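Local atomic coordinates of AvrA (Salmonella typhimurium, PDB entry 6BE0), a protein that probably transfers acetyl groups from acetyl-CoA to serine and threonine residues of target proteins, as in the YopJ family, and binds inositol hexakisphosphate. Residues A[89-93]-A[94-98]; A[69-72]-A[73-76]; A[158-161]-A[162-166]. All blocks are in the same frame, centred on the assembly; numbering follows the deposited sequence.

Contact 1: residues A[89-93]-A[94-98]; sequences KFVMS and VHELV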
ATOM      1  N   LYS A  89       0.515  -5.236  11.285  1.00 37.24           N
ATOM      2  CA  LYS A  89      -0.361  -6.363  11.581  1.00 37.14           C
ATOM      3  C   LYS A  89      -1.113  -6.787  10.326  1.00 39.14           C
ATOM      4  O   LYS A  89      -1.566  -5.944   9.552  1.00 37.02           O
ATOM      5  CB  LYS A  89      -1.356  -6.003  12.688  1.00 38.03           C
ATOM      6  CG  LYS A  89      -0.764  -5.967  14.088  1.00 43.66           C
ATOM      7  CD  LYS A  89      -0.383  -7.360  14.558  1.00 50.14           C
ATOM      8  CE  LYS A  89      -0.044  -7.384  16.038  1.00 43.30           C
ATOM      9  NZ  LYS A  89       0.412  -8.735  16.463  1.00 44.95           N
ATOM     10  N   PHE A  90      -1.234  -8.094  10.126  1.00 32.56           N
ATOM     11  CA  PHE A  90      -2.029  -8.628   9.030  1.00 32.32           C
ATOM     12  C   PHE A  90      -3.378  -9.093   9.556  1.00 32.58           C
ATOM     13  O   PHE A  90      -3.450  -9.970  10.418  1.00 34.30           O
ATOM     14  CB  PHE A  90      -1.297  -9.780   8.338  1.00 32.31           C
ATOM     15  CG  PHE A  90      -2.103 -10.449   7.258  1.00 32.24           C
ATOM     16  CD1 PHE A  90      -2.675  -9.706   6.240  1.00 37.43           C
ATOM     17  CD2 PHE A  90      -2.278 -11.822   7.258  1.00 35.79           C
ATOM     18  CE1 PHE A  90      -3.415 -10.320   5.245  1.00 39.99           C
ATOM     19  CE2 PHE A  90      -3.013 -12.442   6.267  1.00 40.27           C
ATOM     20  CZ  PHE A  90      -3.583 -11.690   5.258  1.00 38.37           C
ATOM     21  N   VAL A  91      -4.441  -8.484   9.042  1.00 30.00           N
ATOM     22  CA  VAL A  91      -5.802  -8.827   9.436  1.00 30.40           C
ATOM     23  C   VAL A  91      -6.562  -9.320   8.211  1.00 30.29           C
ATOM     24  O   VAL A  91      -6.297  -8.886   7.091  1.00 29.93           O
ATOM     25  CB  VAL A  91      -6.530  -7.629  10.080  1.00 30.72           C
ATOM     26  CG1 VAL A  91      -5.858  -7.251  11.392  1.00 31.04           C
ATOM     27  CG2 VAL A  91      -6.562  -6.439   9.131  1.00 30.45           C
ATOM     28  N   MET A  92      -7.506 -10.226   8.432  1.00 41.45           N
ATOM     29  CA  MET A  92      -8.121 -10.970   7.344  1.00 41.53           C
ATOM     30  C   MET A  92      -9.578 -10.578   7.122  1.00 41.91           C
ATOM     31  O   MET A  92     -10.311 -11.260   6.405  1.00 42.24           O
ATOM     32  CB  MET A  92      -8.004 -12.466   7.630  1.00 42.05           C
ATOM     33  CG  MET A  92      -6.624 -12.850   8.150  1.00 41.91           C
ATOM     34  SD  MET A  92      -6.284 -14.617   8.107  1.00 63.51           S
ATOM     35  CE  MET A  92      -6.058 -14.864   6.341  1.00 56.46           C
ATOM     36  N   SER A  93      -9.990  -9.474   7.736  1.00 31.34           N
ATOM     37  CA  SER A  93     -11.326  -8.928   7.514  1.00 31.81           C
ATOM     38  C   SER A  93     -11.428  -7.514   8.072  1.00 31.93           C
ATOM     39  O   SER A  93     -10.597  -7.090   8.875  1.00 31.79           O
ATOM     40  CB  SER A  93     -12.394  -9.815   8.156  1.00 32.71           C
ATOM     41  OG  SER A  93     -12.340  -9.740   9.570  1.00 33.21           O
ATOM     42  N   VAL A  94     -12.454  -6.795   7.631  1.00 32.32           N
ATOM     43  CA  VAL A  94     -12.732  -5.451   8.126  1.00 32.73           C
ATOM     44  C   VAL A  94     -13.017  -5.477   9.623  1.00 33.47           C
ATOM     45  O   VAL A  94     -12.618  -4.574  10.356  1.00 33.68           O
ATOM     46  CB  VAL A  94     -13.930  -4.825   7.387  1.00 33.28           C
ATOM     47  CG1 VAL A  94     -14.280  -3.457   7.965  1.00 33.96           C
ATOM     48  CG2 VAL A  94     -13.625  -4.710   5.909  1.00 32.71           C
ATOM     49  N   HIS A  95     -13.715  -6.514  10.070  1.00 41.05           N
ATOM     50  CA  HIS A  95     -14.047  -6.652  11.480  1.00 42.90           C
ATOM     51  C   HIS A  95     -12.780  -6.842  12.310  1.00 45.65           C
ATOM     52  O   HIS A  95     -12.629  -6.258  13.384  1.00 42.04           O
ATOM     53  CB  HIS A  95     -14.999  -7.827  11.702  1.00 42.58           C
ATOM     54  CG  HIS A  95     -15.350  -8.045  13.140  1.00 49.13           C
ATOM     55  ND1 HIS A  95     -14.780  -9.044  13.900  1.00 47.98           N
ATOM     56  CD2 HIS A  95     -16.197  -7.381  13.961  1.00 50.54           C
ATOM     57  CE1 HIS A  95     -15.271  -8.992  15.126  1.00 49.11           C
ATOM     58  NE2 HIS A  95     -16.132  -7.993  15.189  1.00 49.03           N
ATOM     59  N   GLU A  96     -11.872  -7.667  11.802  1.00 40.60           N
ATOM     60  CA  GLU A  96     -10.618  -7.932  12.486  1.00 39.85           C
ATOM     61  C   GLU A  96      -9.737  -6.684  12.475  1.00 39.43           C
ATOM     62  O   GLU A  96      -8.917  -6.488  13.371  1.00 40.88           O
ATOM     63  CB  GLU A  96      -9.893  -9.110  11.833  1.00 39.31           C
ATOM     64  CG  GLU A  96      -8.620  -9.541  12.550  1.00 43.96           C
ATOM     65  CD  GLU A  96      -7.955 -10.738  11.893  1.00 48.39           C
ATOM     66  OE1 GLU A  96      -8.656 -11.500  11.192  1.00 51.95           O
ATOM     67  OE2 GLU A  96      -6.733 -10.916  12.075  1.00 50.26           O
ATOM     68  N   LEU A  97      -9.913  -5.842  11.460  1.00 34.46           N
ATOM     69  CA  LEU A  97      -9.190  -4.577  11.385  1.00 30.95           C
ATOM     70  C   LEU A  97      -9.638  -3.624  12.485  1.00 31.26           C
ATOM     71  O   LEU A  97      -8.817  -3.135  13.260  1.00 31.34           O
ATOM     72  CB  LEU A  97      -9.392  -3.913  10.019  1.00 30.67           C
ATOM     73  CG  LEU A  97      -8.806  -2.504   9.864  1.00 30.53           C
ATOM     74  CD1 LEU A  97      -7.294  -2.563   9.694  1.00 30.33           C
ATOM     75  CD2 LEU A  97      -9.456  -1.760   8.708  1.00 30.43           C
ATOM     76  N   VAL A  98     -10.940  -3.353  12.540  1.00 34.05           N
ATOM     77  CA  VAL A  98     -11.459  -2.332  13.446  1.00 34.43           C
ATOM     78  C   VAL A  98     -11.308  -2.754  14.904  1.00 34.85           C
ATOM     79  O   VAL A  98     -11.088  -1.915  15.776  1.00 35.15           O
ATOM     80  CB  VAL A  98     -12.946  -2.010  13.155  1.00 34.75           C
ATOM     81  CG1 VAL A  98     -13.090  -1.378  11.779  1.00 34.44           C
ATOM     82  CG2 VAL A  98     -13.818  -3.256  13.281  1.00 39.13           C
TER
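The amide of L97 donates to the backbone O of S93 (L97 N to S93 O, 3.0 Å), closing the first turn of helix 94-106. S93 is the N-cap of that helix, placed where the chain leaves strand 88-91 in a beta-alpha-beta unit that runs on to strand 111-117. Its side chain does the capping: a chi1 near 70° sets OG between the backbone N and the carbonyl carbon, facing the amide of E96 (S93 OG to E96 N, 3.1 Å, 157° at the hydrogen).

The carboxylate of E96 is carried back over the end of the strand by an extended chain whose CG lies anti to the backbone N (chi1 -175°). There OE1 takes a weak bond from the amide of M92 (E96 OE1 to M92 N, 3.3 Å). Because that donor precedes the N-cap residue, this is not a classical capping box.

Beneath the polar cap, V91 and the stem of E96 pass each other head to tail, V91 CB lying 3.8 Å from E96 CG. Beyond the segments, L97 touches F114, which lays the helix against strand 111-117, while V91 touches V116 from the strand beside it. A second apolar touch within the turn has V91 CG2 3.9 Å from L97 CB.

Contact 2: residues A[69-72]-A[73-76]; sequences LEMM and PFLV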
ATOM      1  N   LEU A  69      -1.414 -13.798  -0.516  1.00 30.04           N
ATOM      2  CA  LEU A  69      -2.160 -14.014   0.718  1.00 30.91           C
ATOM      3  C   LEU A  69      -1.478 -15.065   1.588  1.00 31.57           C
ATOM      4  O   LEU A  69      -1.299 -14.865   2.789  1.00 32.15           O
ATOM      5  CB  LEU A  69      -3.597 -14.446   0.419  1.00 32.47           C
ATOM      6  CG  LEU A  69      -4.495 -14.588   1.653  1.00 33.78           C
ATOM      7  CD1 LEU A  69      -4.795 -13.225   2.262  1.00 33.74           C
ATOM      8  CD2 LEU A  69      -5.783 -15.323   1.316  1.00 35.95           C
ATOM      9  N   GLU A  70      -1.098 -16.180   0.973  1.00 40.92           N
ATOM     10  CA  GLU A  70      -0.461 -17.275   1.697  1.00 43.73           C
ATOM     11  C   GLU A  70       0.883 -16.859   2.288  1.00 45.16           C
ATOM     12  O   GLU A  70       1.227 -17.250   3.404  1.00 44.40           O
ATOM     13  CB  GLU A  70      -0.267 -18.483   0.776  1.00 46.39           C
ATOM     14  CG  GLU A  70      -1.562 -19.175   0.374  1.00 53.90           C
ATOM     15  CD  GLU A  70      -1.338 -20.314  -0.604  1.00 57.78           C
ATOM     16  OE1 GLU A  70      -0.272 -20.964  -0.531  1.00 61.81           O
ATOM     17  OE2 GLU A  70      -2.228 -20.558  -1.447  1.00 56.81           O
ATOM     18  N   MET A  71       1.637 -16.063   1.537  1.00 40.16           N
ATOM     19  CA  MET A  71       2.972 -15.648   1.953  1.00 36.88           C
ATOM     20  C   MET A  71       2.948 -14.490   2.947  1.00 36.12           C
ATOM     21  O   MET A  71       3.946 -14.223   3.618  1.00 38.12           O
ATOM     22  CB  MET A  71       3.805 -15.235   0.736  1.00 37.27           C
ATOM     23  CG  MET A  71       4.080 -16.349  -0.261  1.00 38.29           C
ATOM     24  SD  MET A  71       4.809 -17.819   0.480  1.00 39.27           S
ATOM     25  CE  MET A  71       6.251 -17.121   1.280  1.00 53.17           C
ATOM     26  N   MET A  72       1.812 -13.808   3.043  1.00 32.99           N
ATOM     27  CA  MET A  72       1.749 -12.525   3.742  1.00 32.43           C
ATOM     28  C   MET A  72       2.183 -12.590   5.211  1.00 32.46           C
ATOM     29  O   MET A  72       2.902 -11.706   5.671  1.00 32.38           O
ATOM     30  CB  MET A  72       0.335 -11.947   3.655  1.00 31.97           C
ATOM     31  CG  MET A  72       0.267 -10.452   3.936  1.00 32.13           C
ATOM     32  SD  MET A  72       1.344  -9.484   2.857  1.00 40.48           S
ATOM     33  CE  MET A  72       0.596  -9.785   1.261  1.00 31.97           C
ATOM     34  N   PRO A  73       1.746 -13.623   5.956  1.00 30.96           N
ATOM     35  CA  PRO A  73       2.188 -13.717   7.354  1.00 31.16           C
ATOM     36  C   PRO A  73       3.707 -13.693   7.495  1.00 31.54           C
ATOM     37  O   PRO A  73       4.233 -13.038   8.396  1.00 31.53           O
ATOM     38  CB  PRO A  73       1.619 -15.063   7.809  1.00 31.71           C
ATOM     39  CG  PRO A  73       0.442 -15.286   6.942  1.00 31.56           C
ATOM     40  CD  PRO A  73       0.807 -14.703   5.609  1.00 31.25           C
ATOM     41  N   PHE A  74       4.397 -14.398   6.604  1.00 32.02           N
ATOM     42  CA  PHE A  74       5.854 -14.426   6.613  1.00 32.58           C
ATOM     43  C   PHE A  74       6.425 -13.089   6.159  1.00 32.32           C
ATOM     44  O   PHE A  74       7.416 -12.607   6.706  1.00 32.62           O
ATOM     45  CB  PHE A  74       6.373 -15.546   5.711  1.00 33.38           C
ATOM     46  CG  PHE A  74       5.780 -16.891   6.015  1.00 33.86           C
ATOM     47  CD1 PHE A  74       6.211 -17.618   7.109  1.00 34.49           C
ATOM     48  CD2 PHE A  74       4.798 -17.429   5.203  1.00 33.86           C
ATOM     49  CE1 PHE A  74       5.670 -18.854   7.392  1.00 35.16           C
ATOM     50  CE2 PHE A  74       4.253 -18.667   5.481  1.00 34.51           C
ATOM     51  CZ  PHE A  74       4.691 -19.380   6.577  1.00 35.19           C
ATOM     52  N   LEU A  75       5.793 -12.493   5.154  1.00 32.00           N
ATOM     53  CA  LEU A  75       6.246 -11.218   4.614  1.00 32.22           C
ATOM     54  C   LEU A  75       6.093 -10.103   5.642  1.00 31.57           C
ATOM     55  O   LEU A  75       6.928  -9.202   5.729  1.00 31.88           O
ATOM     56  CB  LEU A  75       5.472 -10.879   3.339  1.00 31.72           C
ATOM     57  CG  LEU A  75       5.755 -11.795   2.144  1.00 32.32           C
ATOM     58  CD1 LEU A  75       4.813 -11.495   0.987  1.00 32.12           C
ATOM     59  CD2 LEU A  75       7.204 -11.659   1.698  1.00 33.18           C
ATOM     60  N   VAL A  76       5.024 -10.173   6.425  1.00 33.43           N
ATOM     61  CA  VAL A  76       4.784  -9.193   7.475  1.00 33.80           C
ATOM     62  C   VAL A  76       5.775  -9.392   8.621  1.00 35.22           C
ATOM     63  O   VAL A  76       6.323  -8.424   9.150  1.00 35.71           O
ATOM     64  CB  VAL A  76       3.335  -9.284   7.998  1.00 32.82           C
ATOM     65  CG1 VAL A  76       3.151  -8.459   9.271  1.00 34.94           C
ATOM     66  CG2 VAL A  76       2.366  -8.818   6.923  1.00 32.46           C
TER
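M72 and V76 meet through both backbone and side chain, one turn apart on helix 65-82. The bond from V76 N to M72 O is short at 2.7 Å, and V76 CG2 crowds the same oxygen, 3.2 Å from M72 O, so this carbonyl has a methyl beside its amide partner. With M72 CG anti to the backbone N (chi1 -161°), it lies 4.0 Å from V76 CG2; the bends at chi2 and chi3 come beyond it.

A second pair runs along another side of the helix. L75 N donates to M71 O, in the carbonyl plane, and L75 CD1 rests 3.9 Å from M71 CB. M71 curls in its turn, and its terminal methyl CE reaches CD2 of the F74 phenyl ring. The ring presents an edge to the M71 carbonyl, whose oxygen lies near the ring plane.

P73 sits at the kink between the two turns. Its nitrogen has no hydrogen to give, and its ring methylene stands where a donor would be: P73 CD is 3.5 Å from L69 O and 3.4 Å from E70 O. Regular bonding to the preceding turn resumes with L75 and V76.

Farther out, M71 and L75 pack on L299 of helix 287-300, while F74 lies against L38. The L75 side chain is about 7 Å from that of K195, which binds inositol hexakisphosphate, and about 9 Å from the bound ligand itself, close to the pocket without forming part of it. Taken together this is a proline-kinked alpha-helix, two turns wedged between the central sheet and the C-terminal helix.

Contact 3: residues A[158-161]-A[162-166]; sequences TKAA and LEREQ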
ATOM      1  N   THR A 158     -16.680   1.125   5.615  1.00 38.92           N
ATOM      2  CA  THR A 158     -15.544   0.974   6.511  1.00 38.27           C
ATOM      3  C   THR A 158     -15.616   1.983   7.651  1.00 38.59           C
ATOM      4  O   THR A 158     -15.278   1.666   8.790  1.00 38.62           O
ATOM      5  CB  THR A 158     -14.210   1.144   5.758  1.00 37.32           C
ATOM      6  OG1 THR A 158     -14.194   0.279   4.617  1.00 37.20           O
ATOM      7  CG2 THR A 158     -13.027   0.818   6.661  1.00 37.16           C
ATOM      8  N   LYS A 159     -16.056   3.199   7.339  1.00 44.25           N
ATOM      9  CA  LYS A 159     -16.223   4.236   8.353  1.00 44.27           C
ATOM     10  C   LYS A 159     -17.212   3.790   9.422  1.00 45.28           C
ATOM     11  O   LYS A 159     -16.963   3.949  10.615  1.00 46.70           O
ATOM     12  CB  LYS A 159     -16.695   5.547   7.718  1.00 45.31           C
ATOM     13  CG  LYS A 159     -17.001   6.641   8.734  1.00 49.16           C
ATOM     14  CD  LYS A 159     -17.200   7.997   8.073  1.00 52.65           C
ATOM     15  CE  LYS A 159     -17.454   9.080   9.113  1.00 52.80           C
ATOM     16  NZ  LYS A 159     -17.359  10.453   8.543  1.00 57.39           N
ATOM     17  N   ALA A 160     -18.334   3.226   8.984  1.00 41.83           N
ATOM     18  CA  ALA A 160     -19.384   2.793   9.899  1.00 43.40           C
ATOM     19  C   ALA A 160     -18.930   1.604  10.739  1.00 42.89           C
ATOM     20  O   ALA A 160     -19.284   1.494  11.913  1.00 43.76           O
ATOM     21  CB  ALA A 160     -20.644   2.439   9.127  1.00 45.02           C
ATOM     22  N   ALA A 161     -18.148   0.717  10.131  1.00 41.77           N
ATOM     23  CA  ALA A 161     -17.616  -0.444  10.835  1.00 41.66           C
ATOM     24  C   ALA A 161     -16.760   0.004  12.010  1.00 40.95           C
ATOM     25  O   ALA A 161     -16.800  -0.589  13.089  1.00 41.51           O
ATOM     26  CB  ALA A 161     -16.806  -1.317   9.891  1.00 40.94           C
ATOM     27  N   LEU A 162     -15.990   1.064  11.788  1.00 41.27           N
ATOM     28  CA  LEU A 162     -15.103   1.599  12.810  1.00 40.98           C
ATOM     29  C   LEU A 162     -15.889   2.350  13.885  1.00 41.47           C
ATOM     30  O   LEU A 162     -15.561   2.273  15.069  1.00 41.64           O
ATOM     31  CB  LEU A 162     -14.062   2.520  12.173  1.00 39.94           C
ATOM     32  CG  LEU A 162     -12.954   3.048  13.089  1.00 39.93           C
ATOM     33  CD1 LEU A 162     -12.144   1.907  13.685  1.00 39.45           C
ATOM     34  CD2 LEU A 162     -12.052   4.002  12.326  1.00 40.23           C
ATOM     35  N   GLU A 163     -16.926   3.070  13.469  1.00 52.75           N
ATOM     36  CA  GLU A 163     -17.779   3.792  14.408  1.00 54.24           C
ATOM     37  C   GLU A 163     -18.420   2.848  15.425  1.00 55.08           C
ATOM     38  O   GLU A 163     -18.635   3.224  16.576  1.00 55.90           O
ATOM     39  CB  GLU A 163     -18.869   4.566  13.660  1.00 55.78           C
ATOM     40  CG  GLU A 163     -18.383   5.849  12.996  1.00 58.46           C
ATOM     41  CD  GLU A 163     -19.472   6.544  12.192  1.00 71.06           C
ATOM     42  OE1 GLU A 163     -20.605   6.018  12.135  1.00 72.55           O
ATOM     43  OE2 GLU A 163     -19.193   7.618  11.615  1.00 66.93           O
ATOM     44  N   ARG A 164     -18.717   1.624  14.999  1.00 62.53           N
ATOM     45  CA  ARG A 164     -19.369   0.653  15.874  1.00 62.99           C
ATOM     46  C   ARG A 164     -18.469   0.222  17.033  1.00 59.39           C
ATOM     47  O   ARG A 164     -18.960  -0.169  18.092  1.00 61.60           O
ATOM     48  CB  ARG A 164     -19.816  -0.573  15.077  1.00 60.92           C
ATOM     49  CG  ARG A 164     -21.209  -0.429  14.480  1.00 62.92           C
ATOM     50  CD  ARG A 164     -21.704  -1.721  13.849  1.00 70.94           C
ATOM     51  NE  ARG A 164     -21.030  -2.019  12.588  1.00 72.51           N
ATOM     52  CZ  ARG A 164     -21.356  -1.482  11.416  1.00 62.75           C
ATOM     53  NH1 ARG A 164     -22.349  -0.605  11.331  1.00 65.28           N
ATOM     54  NH2 ARG A 164     -20.685  -1.820  10.324  1.00 63.08           N
ATOM     55  N   GLU A 165     -17.157   0.291  16.834  1.00 50.94           N
ATOM     56  CA  GLU A 165     -16.215  -0.020  17.905  1.00 50.26           C
ATOM     57  C   GLU A 165     -16.227   1.091  18.955  1.00 53.88           C
ATOM     58  O   GLU A 165     -15.723   0.916  20.067  1.00 52.66           O
ATOM     59  CB  GLU A 165     -14.802  -0.212  17.349  1.00 47.60           C
ATOM     60  CG  GLU A 165     -14.655  -1.397  16.403  1.00 49.71           C
ATOM     61  CD  GLU A 165     -14.815  -2.736  17.103  1.00 51.96           C
ATOM     62  OE1 GLU A 165     -15.419  -3.652  16.503  1.00 60.06           O
ATOM     63  OE2 GLU A 165     -14.332  -2.879  18.246  1.00 49.35           O
ATOM     64  N   GLN A 166     -16.808   2.230  18.584  1.00 57.67           N
ATOM     65  CA  GLN A 166     -16.958   3.375  19.479  1.00 56.51           C
ATOM     66  C   GLN A 166     -15.639   3.802  20.120  1.00 56.95           C
ATOM     67  O   GLN A 166     -15.439   3.640  21.324  1.00 55.99           O
ATOM     68  CB  GLN A 166     -17.988   3.071  20.569  1.00 59.38           C
ATOM     69  CG  GLN A 166     -19.395   2.866  20.033  1.00 62.02           C
ATOM     70  CD  GLN A 166     -20.459   3.027  21.100  1.00 67.84           C
ATOM     71  OE1 GLN A 166     -21.150   4.045  21.152  1.00 69.83           O
ATOM     72  NE2 GLN A 166     -20.599   2.021  21.956  1.00 67.16           N
TER
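The guanidinium of R164 lies with one face over the backbone of A160 and A161, in the last part of helix 151-164. A160 O sits beneath the centre of the group, 3.6 Å from its plane, and A161 N lies under the same face. At one end of the group R164 NH2 comes 3.4 Å from A161 CA. Helped by the bend at chi3 (-73°), the side chain folds back along the helix instead of running out into solvent.

A160 O is therefore approached twice from the same residue, since it also accepts the helical bond of R164 N at 3.1 Å. One residue earlier, K159 O accepts from E163 N at 3.0 Å and takes a weak second bond from L162 N.

On this exposed side the extended side chains of K159 and E163 pass at a slant, and the carboxylate meets methylenes before it meets the ammonium: E163 OE2 is 3.4 Å from K159 CE but 4.6 Å from K159 NZ. Toward the core the contacts are mostly apolar. There A161 touches V94, and L162 packs on V98 and F172, so helix 151-164, the crossover helix between strands 136-143 and 170-176, packs on both strand 170-176 and helix 94-106.

Chemically, the R164 cation lies over a carbonyl oxygen near the C-terminal end of a helix, where it would probably be stabilised by the helix dipole; the charges of K159 and E163 probably attract weakly, at a separation beyond a salt bridge.

From the N terminus, contact 2 comes first, within helix 65-82; contact 1 follows at the turn from strand 88-91 into helix 94-106, and contact 3 comes much later, near the end of helix 151-164. Each is local, so none closes a long loop, and they run in series without nesting or crossing. Contact 1 is the middle member. F90 reaches helix 65-82 on the side of the strand away from helix 94-106, its CZ 3.6 Å from L69 CD1, whereas V94 and V98 meet A161 and L162 of contact 3. Contacts 2 and 3 stay about 17 Å apart at their nearest atoms, linked through contact 1 and the sheet.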